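Local coordinates for capsid protein VP2 (Human bocavirus 4, PDB 5US9) that self-assembles as sixty copies into the T=1 icosahedral capsid of this parvovirus, about 26 nm across, with a channel at each five-fold axis, at residues I197-E210 with V322-I336. Sequence-based numbering, arbitrary orientation.
Sequences IHELAEMEDSNAVE and VKPENASIDTGMSGI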
ATOM      1  N   ILE A 197     -24.067  99.256  52.082  1.00 76.06           N
ATOM      2  CA  ILE A 197     -23.650 100.520  52.678  1.00 76.06           C
ATOM      3  C   ILE A 197     -24.726 100.998  53.639  1.00 76.06           C
ATOM      4  O   ILE A 197     -25.911 101.038  53.294  1.00 76.06           O
ATOM      5  CB  ILE A 197     -23.399 101.564  51.584  1.00 74.60           C
ATOM      6  CG1 ILE A 197     -22.345 101.058  50.612  1.00 74.60           C
ATOM      7  CG2 ILE A 197     -22.925 102.862  52.196  1.00 74.60           C
ATOM      8  CD1 ILE A 197     -22.212 101.893  49.380  1.00 74.60           C
ATOM      9  N   HIS A 198     -24.322 101.355  54.859  1.00 83.27           N
ATOM     10  CA  HIS A 198     -25.309 101.733  55.866  1.00 83.27           C
ATOM     11  C   HIS A 198     -26.060 102.989  55.463  1.00 83.27           C
ATOM     12  O   HIS A 198     -27.294 102.997  55.416  1.00 83.27           O
ATOM     13  CB  HIS A 198     -24.655 101.938  57.220  1.00 84.16           C
ATOM     14  CG  HIS A 198     -25.622 102.380  58.267  1.00 84.16           C
ATOM     15  ND1 HIS A 198     -26.697 101.610  58.650  1.00 84.16           N
ATOM     16  CD2 HIS A 198     -25.702 103.525  58.983  1.00 84.16           C
ATOM     17  CE1 HIS A 198     -27.388 102.254  59.574  1.00 84.16           C
ATOM     18  NE2 HIS A 198     -26.804 103.418  59.795  1.00 84.16           N
ATOM     19  N   GLU A 199     -25.337 104.066  55.179  1.00 87.44           N
ATOM     20  CA  GLU A 199     -25.971 105.169  54.488  1.00 87.44           C
ATOM     21  C   GLU A 199     -26.456 104.657  53.141  1.00 87.44           C
ATOM     22  O   GLU A 199     -25.966 103.644  52.641  1.00 87.44           O
ATOM     23  CB  GLU A 199     -24.997 106.334  54.325  1.00 95.51           C
ATOM     24  CG  GLU A 199     -25.602 107.552  53.663  1.00 95.51           C
ATOM     25  CD  GLU A 199     -26.691 108.183  54.499  1.00 95.51           C
ATOM     26  OE1 GLU A 199     -26.720 107.938  55.720  1.00 95.51           O
ATOM     27  OE2 GLU A 199     -27.536 108.898  53.929  1.00 95.51           O
ATOM     28  N   LEU A 200     -27.440 105.339  52.552  1.00 88.59           N
ATOM     29  CA  LEU A 200     -28.123 104.785  51.385  1.00 88.59           C
ATOM     30  C   LEU A 200     -28.854 103.501  51.764  1.00 88.59           C
ATOM     31  O   LEU A 200     -28.356 102.402  51.519  1.00 88.59           O
ATOM     32  CB  LEU A 200     -27.151 104.531  50.231  1.00 89.54           C
ATOM     33  CG  LEU A 200     -26.694 105.627  49.282  1.00 89.54           C
ATOM     34  CD1 LEU A 200     -25.961 106.735  50.008  1.00 89.54           C
ATOM     35  CD2 LEU A 200     -25.765 104.952  48.318  1.00 89.54           C
ATOM     36  N   ALA A 201     -30.072 103.661  52.312  1.00 89.30           N
ATOM     37  CA  ALA A 201     -30.827 102.729  53.159  1.00 89.30           C
ATOM     38  C   ALA A 201     -30.787 103.052  54.648  1.00 89.30           C
ATOM     39  O   ALA A 201     -31.281 102.255  55.451  1.00 89.30           O
ATOM     40  CB  ALA A 201     -30.376 101.275  52.992  1.00 84.05           C
ATOM     41  N   GLU A 202     -30.193 104.173  55.043  1.00 92.40           N
ATOM     42  CA  GLU A 202     -30.223 104.554  56.459  1.00 92.40           C
ATOM     43  C   GLU A 202     -31.610 104.475  57.153  1.00 92.40           C
ATOM     44  O   GLU A 202     -31.661 104.017  58.292  1.00 92.40           O
ATOM     45  CB  GLU A 202     -29.647 105.960  56.673  1.00 95.13           C
ATOM     46  CG  GLU A 202     -29.623 106.332  58.158  1.00 95.13           C
ATOM     47  CD  GLU A 202     -29.013 107.685  58.456  1.00 95.13           C
ATOM     48  OE1 GLU A 202     -28.599 108.383  57.515  1.00 95.13           O
ATOM     49  OE2 GLU A 202     -28.952 108.054  59.646  1.00 95.13           O
ATOM     50  N   MET A 203     -32.727 104.918  56.562  1.00 95.77           N
ATOM     51  CA  MET A 203     -32.848 105.747  55.369  1.00 95.77           C
ATOM     52  C   MET A 203     -33.632 106.992  55.773  1.00 95.77           C
ATOM     53  O   MET A 203     -34.354 106.969  56.768  1.00 95.77           O
ATOM     54  CB  MET A 203     -33.563 104.997  54.248  1.00 91.85           C
ATOM     55  CG  MET A 203     -35.022 104.716  54.534  1.00 91.85           C
ATOM     56  SD  MET A 203     -35.733 103.519  53.395  1.00 91.85           S
ATOM     57  CE  MET A 203     -35.259 101.989  54.193  1.00 91.85           C
ATOM     58  N   GLU A 204     -33.505 108.077  55.014  1.00100.63           N
ATOM     59  CA  GLU A 204     -34.085 109.338  55.455  1.00100.63           C
ATOM     60  C   GLU A 204     -35.466 109.556  54.852  1.00100.63           C
ATOM     61  O   GLU A 204     -35.603 109.847  53.663  1.00100.63           O
ATOM     62  CB  GLU A 204     -33.168 110.498  55.069  1.00 99.71           C
ATOM     63  CG  GLU A 204     -31.819 110.506  55.766  1.00 99.71           C
ATOM     64  CD  GLU A 204     -30.813 109.586  55.112  1.00 99.71           C
ATOM     65  OE1 GLU A 204     -31.198 108.819  54.208  1.00 99.71           O
ATOM     66  OE2 GLU A 204     -29.626 109.656  55.477  1.00 99.71           O
ATOM     67  N   ASP A 205     -36.490 109.431  55.699  1.00101.79           N
ATOM     68  CA  ASP A 205     -37.872 109.765  55.363  1.00101.79           C
ATOM     69  C   ASP A 205     -38.288 109.165  54.028  1.00101.79           C
ATOM     70  O   ASP A 205     -37.880 108.046  53.700  1.00101.79           O
ATOM     71  CB  ASP A 205     -38.050 111.283  55.337  1.00104.98           C
ATOM     72  CG  ASP A 205     -37.931 111.904  56.711  1.00104.98           C
ATOM     73  OD1 ASP A 205     -38.036 111.163  57.710  1.00104.98           O
ATOM     74  OD2 ASP A 205     -37.725 113.132  56.792  1.00104.98           O
ATOM     75  N   SER A 206     -39.072 109.919  53.255  1.00100.14           N
ATOM     76  CA  SER A 206     -39.266 109.690  51.821  1.00100.14           C
ATOM     77  C   SER A 206     -39.503 108.153  51.548  1.00100.14           C
ATOM     78  O   SER A 206     -40.486 107.665  52.103  1.00100.14           O
ATOM     79  CB  SER A 206     -38.118 110.406  51.085  1.00100.46           C
ATOM     80  OG  SER A 206     -36.850 110.061  51.614  1.00100.46           O
ATOM     81  N   ASN A 207     -38.742 107.351  50.778  1.00 95.69           N
ATOM     82  CA  ASN A 207     -37.662 107.663  49.848  1.00 95.69           C
ATOM     83  C   ASN A 207     -37.852 106.899  48.543  1.00 95.69           C
ATOM     84  O   ASN A 207     -37.945 107.487  47.465  1.00 95.69           O
ATOM     85  CB  ASN A 207     -36.313 107.348  50.475  1.00 94.68           C
ATOM     86  CG  ASN A 207     -35.203 108.146  49.855  1.00 94.68           C
ATOM     87  OD1 ASN A 207     -35.433 109.229  49.323  1.00 94.68           O
ATOM     88  ND2 ASN A 207     -33.988 107.645  49.950  1.00 94.68           N
ATOM     89  N   ALA A 208     -37.840 105.572  48.683  1.00 88.84           N
ATOM     90  CA  ALA A 208     -38.072 104.580  47.639  1.00 88.84           C
ATOM     91  C   ALA A 208     -36.845 104.387  46.759  1.00 88.84           C
ATOM     92  O   ALA A 208     -36.733 103.371  46.067  1.00 88.84           O
ATOM     93  CB  ALA A 208     -39.291 104.943  46.785  1.00 88.66           C
ATOM     94  N   VAL A 209     -35.915 105.339  46.784  1.00 86.04           N
ATOM     95  CA  VAL A 209     -34.605 105.093  46.189  1.00 86.04           C
ATOM     96  C   VAL A 209     -33.695 104.375  47.182  1.00 86.04           C
ATOM     97  O   VAL A 209     -32.914 103.496  46.808  1.00 86.04           O
ATOM     98  CB  VAL A 209     -33.993 106.404  45.663  1.00 89.23           C
ATOM     99  CG1 VAL A 209     -33.991 107.458  46.737  1.00 89.23           C
ATOM    100  CG2 VAL A 209     -32.585 106.155  45.156  1.00 89.23           C
ATOM    101  N   GLU A 210     -33.771 104.750  48.461  1.00 84.26           N
ATOM    102  CA  GLU A 210     -33.060 103.992  49.486  1.00 84.26           C
ATOM    103  C   GLU A 210     -33.925 102.886  50.070  1.00 84.26           C
ATOM    104  O   GLU A 210     -33.417 102.009  50.777  1.00 84.26           O
ATOM    105  CB  GLU A 210     -32.572 104.905  50.604  1.00 92.84           C
ATOM    106  CG  GLU A 210     -31.422 105.803  50.232  1.00 92.84           C
ATOM    107  CD  GLU A 210     -31.003 106.685  51.385  1.00 92.84           C
ATOM    108  OE1 GLU A 210     -31.731 106.724  52.394  1.00 92.84           O
ATOM    109  OE2 GLU A 210     -29.946 107.333  51.294  1.00 92.84           O
ATOM    110  N   VAL A 322     -20.123 105.838  45.780  1.00 80.68           N
ATOM    111  CA  VAL A 322     -21.100 105.432  44.774  1.00 80.68           C
ATOM    112  C   VAL A 322     -21.823 106.640  44.189  1.00 80.68           C
ATOM    113  O   VAL A 322     -21.723 106.918  42.990  1.00 80.68           O
ATOM    114  CB  VAL A 322     -22.083 104.402  45.350  1.00 78.70           C
ATOM    115  CG1 VAL A 322     -21.437 103.042  45.386  1.00 78.70           C
ATOM    116  CG2 VAL A 322     -22.442 104.784  46.759  1.00 78.70           C
ATOM    117  N   LYS A 323     -22.576 107.340  45.034  1.00 85.75           N
ATOM    118  CA  LYS A 323     -23.450 108.432  44.626  1.00 85.75           C
ATOM    119  C   LYS A 323     -24.520 108.006  43.613  1.00 85.75           C
ATOM    120  O   LYS A 323     -24.442 108.380  42.437  1.00 85.75           O
ATOM    121  CB  LYS A 323     -22.642 109.599  44.079  1.00 86.04           C
ATOM    122  CG  LYS A 323     -21.669 110.191  45.068  1.00 86.04           C
ATOM    123  CD  LYS A 323     -22.380 110.720  46.297  1.00 86.04           C
ATOM    124  CE  LYS A 323     -23.111 112.016  45.999  1.00 86.04           C
ATOM    125  NZ  LYS A 323     -23.682 112.611  47.238  1.00 86.04           N
ATOM    126  N   PRO A 324     -25.509 107.223  44.030  1.00 90.14           N
ATOM    127  CA  PRO A 324     -26.711 107.071  43.207  1.00 90.14           C
ATOM    128  C   PRO A 324     -27.409 108.411  43.041  1.00 90.14           C
ATOM    129  O   PRO A 324     -27.203 109.342  43.821  1.00 90.14           O
ATOM    130  CB  PRO A 324     -27.563 106.082  44.005  1.00 87.17           C
ATOM    131  CG  PRO A 324     -26.572 105.295  44.766  1.00 87.17           C
ATOM    132  CD  PRO A 324     -25.498 106.266  45.147  1.00 87.17           C
ATOM    133  N   GLU A 325     -28.250 108.499  42.013  1.00 93.46           N
ATOM    134  CA  GLU A 325     -28.646 109.805  41.499  1.00 93.46           C
ATOM    135  C   GLU A 325     -29.458 110.587  42.526  1.00 93.46           C
ATOM    136  O   GLU A 325     -29.246 111.791  42.710  1.00 93.46           O
ATOM    137  CB  GLU A 325     -29.407 109.635  40.182  1.00 95.09           C
ATOM    138  CG  GLU A 325     -29.686 110.931  39.427  1.00 95.09           C
ATOM    139  CD  GLU A 325     -30.969 111.617  39.849  1.00 95.09           C
ATOM    140  OE1 GLU A 325     -31.910 110.918  40.275  1.00 95.09           O
ATOM    141  OE2 GLU A 325     -31.029 112.860  39.758  1.00 95.09           O
ATOM    142  N   ASN A 326     -30.384 109.925  43.215  1.00 95.33           N
ATOM    143  CA  ASN A 326     -31.108 110.623  44.271  1.00 95.33           C
ATOM    144  C   ASN A 326     -30.610 110.219  45.649  1.00 95.33           C
ATOM    145  O   ASN A 326     -29.829 110.942  46.277  1.00 95.33           O
ATOM    146  CB  ASN A 326     -32.606 110.342  44.173  1.00 94.00           C
ATOM    147  CG  ASN A 326     -33.223 110.900  42.916  1.00 94.00           C
ATOM    148  OD1 ASN A 326     -33.923 110.196  42.190  1.00 94.00           O
ATOM    149  ND2 ASN A 326     -32.975 112.175  42.654  1.00 94.00           N
ATOM    150  N   ALA A 327     -31.051 109.059  46.107  1.00 97.22           N
ATOM    151  CA  ALA A 327     -30.743 108.502  47.424  1.00 97.22           C
ATOM    152  C   ALA A 327     -30.985 109.577  48.481  1.00 97.22           C
ATOM    153  O   ALA A 327     -31.905 110.393  48.366  1.00 97.22           O
ATOM    154  CB  ALA A 327     -29.340 107.931  47.409  1.00 94.92           C
ATOM    155  N   SER A 328     -30.148 109.580  49.512  1.00 98.38           N
ATOM    156  CA  SER A 328     -29.950 110.711  50.402  1.00 98.38           C
ATOM    157  C   SER A 328     -28.634 110.463  51.115  1.00 98.38           C
ATOM    158  O   SER A 328     -28.192 109.320  51.248  1.00 98.38           O
ATOM    159  CB  SER A 328     -31.102 110.874  51.392  1.00 98.18           C
ATOM    160  OG  SER A 328     -31.208 109.735  52.220  1.00 98.18           O
ATOM    161  N   ILE A 329     -28.010 111.537  51.586  1.00 99.78           N
ATOM    162  CA  ILE A 329     -26.680 111.415  52.167  1.00 99.78           C
ATOM    163  C   ILE A 329     -26.576 112.356  53.356  1.00 99.78           C
ATOM    164  O   ILE A 329     -27.008 113.510  53.304  1.00 99.78           O
ATOM    165  CB  ILE A 329     -25.567 111.691  51.126  1.00 98.43           C
ATOM    166  CG1 ILE A 329     -25.573 110.635  50.021  1.00 98.43           C
ATOM    167  CG2 ILE A 329     -24.212 111.662  51.777  1.00 98.43           C
ATOM    168  CD1 ILE A 329     -26.280 111.067  48.762  1.00 98.43           C
ATOM    169  N   ASP A 330     -25.989 111.847  54.431  1.00103.06           N
ATOM    170  CA  ASP A 330     -25.696 112.620  55.627  1.00103.06           C
ATOM    171  C   ASP A 330     -24.431 113.436  55.365  1.00103.06           C
ATOM    172  O   ASP A 330     -24.022 113.604  54.214  1.00103.06           O
ATOM    173  CB  ASP A 330     -25.554 111.685  56.831  1.00103.63           C
ATOM    174  CG  ASP A 330     -24.438 110.663  56.652  1.00103.63           C
ATOM    175  OD1 ASP A 330     -23.882 110.566  55.536  1.00103.63           O
ATOM    176  OD2 ASP A 330     -24.110 109.963  57.631  1.00103.63           O
ATOM    177  N   THR A 331     -23.825 113.990  56.411  1.00104.91           N
ATOM    178  CA  THR A 331     -22.493 114.551  56.257  1.00104.91           C
ATOM    179  C   THR A 331     -21.593 113.518  55.593  1.00104.91           C
ATOM    180  O   THR A 331     -21.595 112.340  55.958  1.00104.91           O
ATOM    181  CB  THR A 331     -21.914 114.957  57.610  1.00103.81           C
ATOM    182  OG1 THR A 331     -21.815 113.803  58.452  1.00103.81           O
ATOM    183  CG2 THR A 331     -22.806 115.989  58.279  1.00103.81           C
ATOM    184  N   GLY A 332     -20.826 113.963  54.609  1.00102.12           N
ATOM    185  CA  GLY A 332     -20.103 113.044  53.757  1.00102.12           C
ATOM    186  C   GLY A 332     -20.620 112.995  52.330  1.00102.12           C
ATOM    187  O   GLY A 332     -21.713 113.508  52.100  1.00102.12           O
ATOM    188  N   MET A 333     -19.889 112.435  51.351  1.00 97.88           N
ATOM    189  CA  MET A 333     -18.521 111.868  51.411  1.00 97.88           C
ATOM    190  C   MET A 333     -18.263 110.939  52.613  1.00 97.88           C
ATOM    191  O   MET A 333     -18.972 109.953  52.775  1.00 97.88           O
ATOM    192  CB  MET A 333     -17.474 113.009  51.302  1.00 98.57           C
ATOM    193  CG  MET A 333     -17.436 114.083  52.392  1.00 98.57           C
ATOM    194  SD  MET A 333     -16.646 115.622  51.907  1.00 98.57           S
ATOM    195  CE  MET A 333     -18.029 116.445  51.124  1.00 98.57           C
ATOM    196  N   SER A 334     -17.260 111.249  53.428  1.00 96.60           N
ATOM    197  CA  SER A 334     -16.997 110.542  54.685  1.00 96.60           C
ATOM    198  C   SER A 334     -16.818 109.004  54.455  1.00 96.60           C
ATOM    199  O   SER A 334     -15.834 108.668  53.807  1.00 96.60           O
ATOM    200  CB  SER A 334     -18.061 110.927  55.722  1.00100.04           C
ATOM    201  OG  SER A 334     -17.982 112.303  56.042  1.00100.04           O
ATOM    202  N   GLY A 335     -17.647 108.050  54.916  1.00 94.27           N
ATOM    203  CA  GLY A 335     -19.070 108.094  55.239  1.00 94.27           C
ATOM    204  C   GLY A 335     -19.885 107.394  54.174  1.00 94.27           C
ATOM    205  O   GLY A 335     -20.977 106.899  54.438  1.00 94.27           O
ATOM    206  N   ILE A 336     -19.325 107.337  52.968  1.00 91.15           N
ATOM    207  CA  ILE A 336     -19.772 106.430  51.918  1.00 91.15           C
ATOM    208  C   ILE A 336     -18.531 105.988  51.163  1.00 91.15           C
ATOM    209  O   ILE A 336     -17.560 106.738  51.037  1.00 91.15           O
ATOM    210  CB  ILE A 336     -20.800 107.056  50.942  1.00 91.06           C
ATOM    211  CG1 ILE A 336     -20.217 108.289  50.253  1.00 91.06           C
ATOM    212  CG2 ILE A 336     -22.112 107.382  51.637  1.00 91.06           C
ATOM    213  CD1 ILE A 336     -21.093 108.835  49.155  1.00 91.06           C
TER
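Leu-200 is the apolar centre, its two methyls reaching different parts of the 322-336 loop. CD2 of Leu-200 abuts the CG-CD edge of Pro-324, 3.4 Å from its CD, and also touches CG2 of Val-322. CG2 of Val-322 in turn meets CD1 of Ile-197 tip to tip, 3.9 Å away. CD1 of Leu-200 lies alongside Ile-329, 3.9 Å from its CG1, the two side chains running the same way, while CG of Leu-200 rests on the Ala-327 methyl. Val-209 extends this patch: both its methyls lie against the backbone of Ala-327, CG1 and CG2 each 3.4 Å from its N.

Beyond the apolar patch the contact turns polar at Ser-328. OE2 of Glu-210 accepts a weak hydrogen bond from the Ser-328 backbone N, 2.9 Å long and well bent, with an angle of 126° at the hydrogen. The Glu-210 chain is extended beyond CG, which carries its carboxylate to the serine. Glu-199, bent at chi2 (65°), lays its CB and CG against CG2 of Ile-336 and slides its carboxylate past that of Asp-330, the two planes stacked only 10° apart. OE1 of Glu-199 and OD2 of Asp-330 are 3.8 Å apart; with Glu-202 and Glu-204 also close, this acidic cluster would probably raise the affinity of some of its members for protons.

Neither segment contains regular helix or strand. The two loops are insertions between strands of the jelly-roll coat protein: 197-210 lies between strands 186-192 and 228-230, whereas the loop holding 322-336 connects strands 283-286 and 406-407. The centre of the contact lies about 30 Å from the centre of the chain. Leu-258 and Asp-382 of a second subunit pack on Ile-197 and Pro-324, and Ile-503 of a third on Met-203, placing both loops at intersubunit contacts of the capsid.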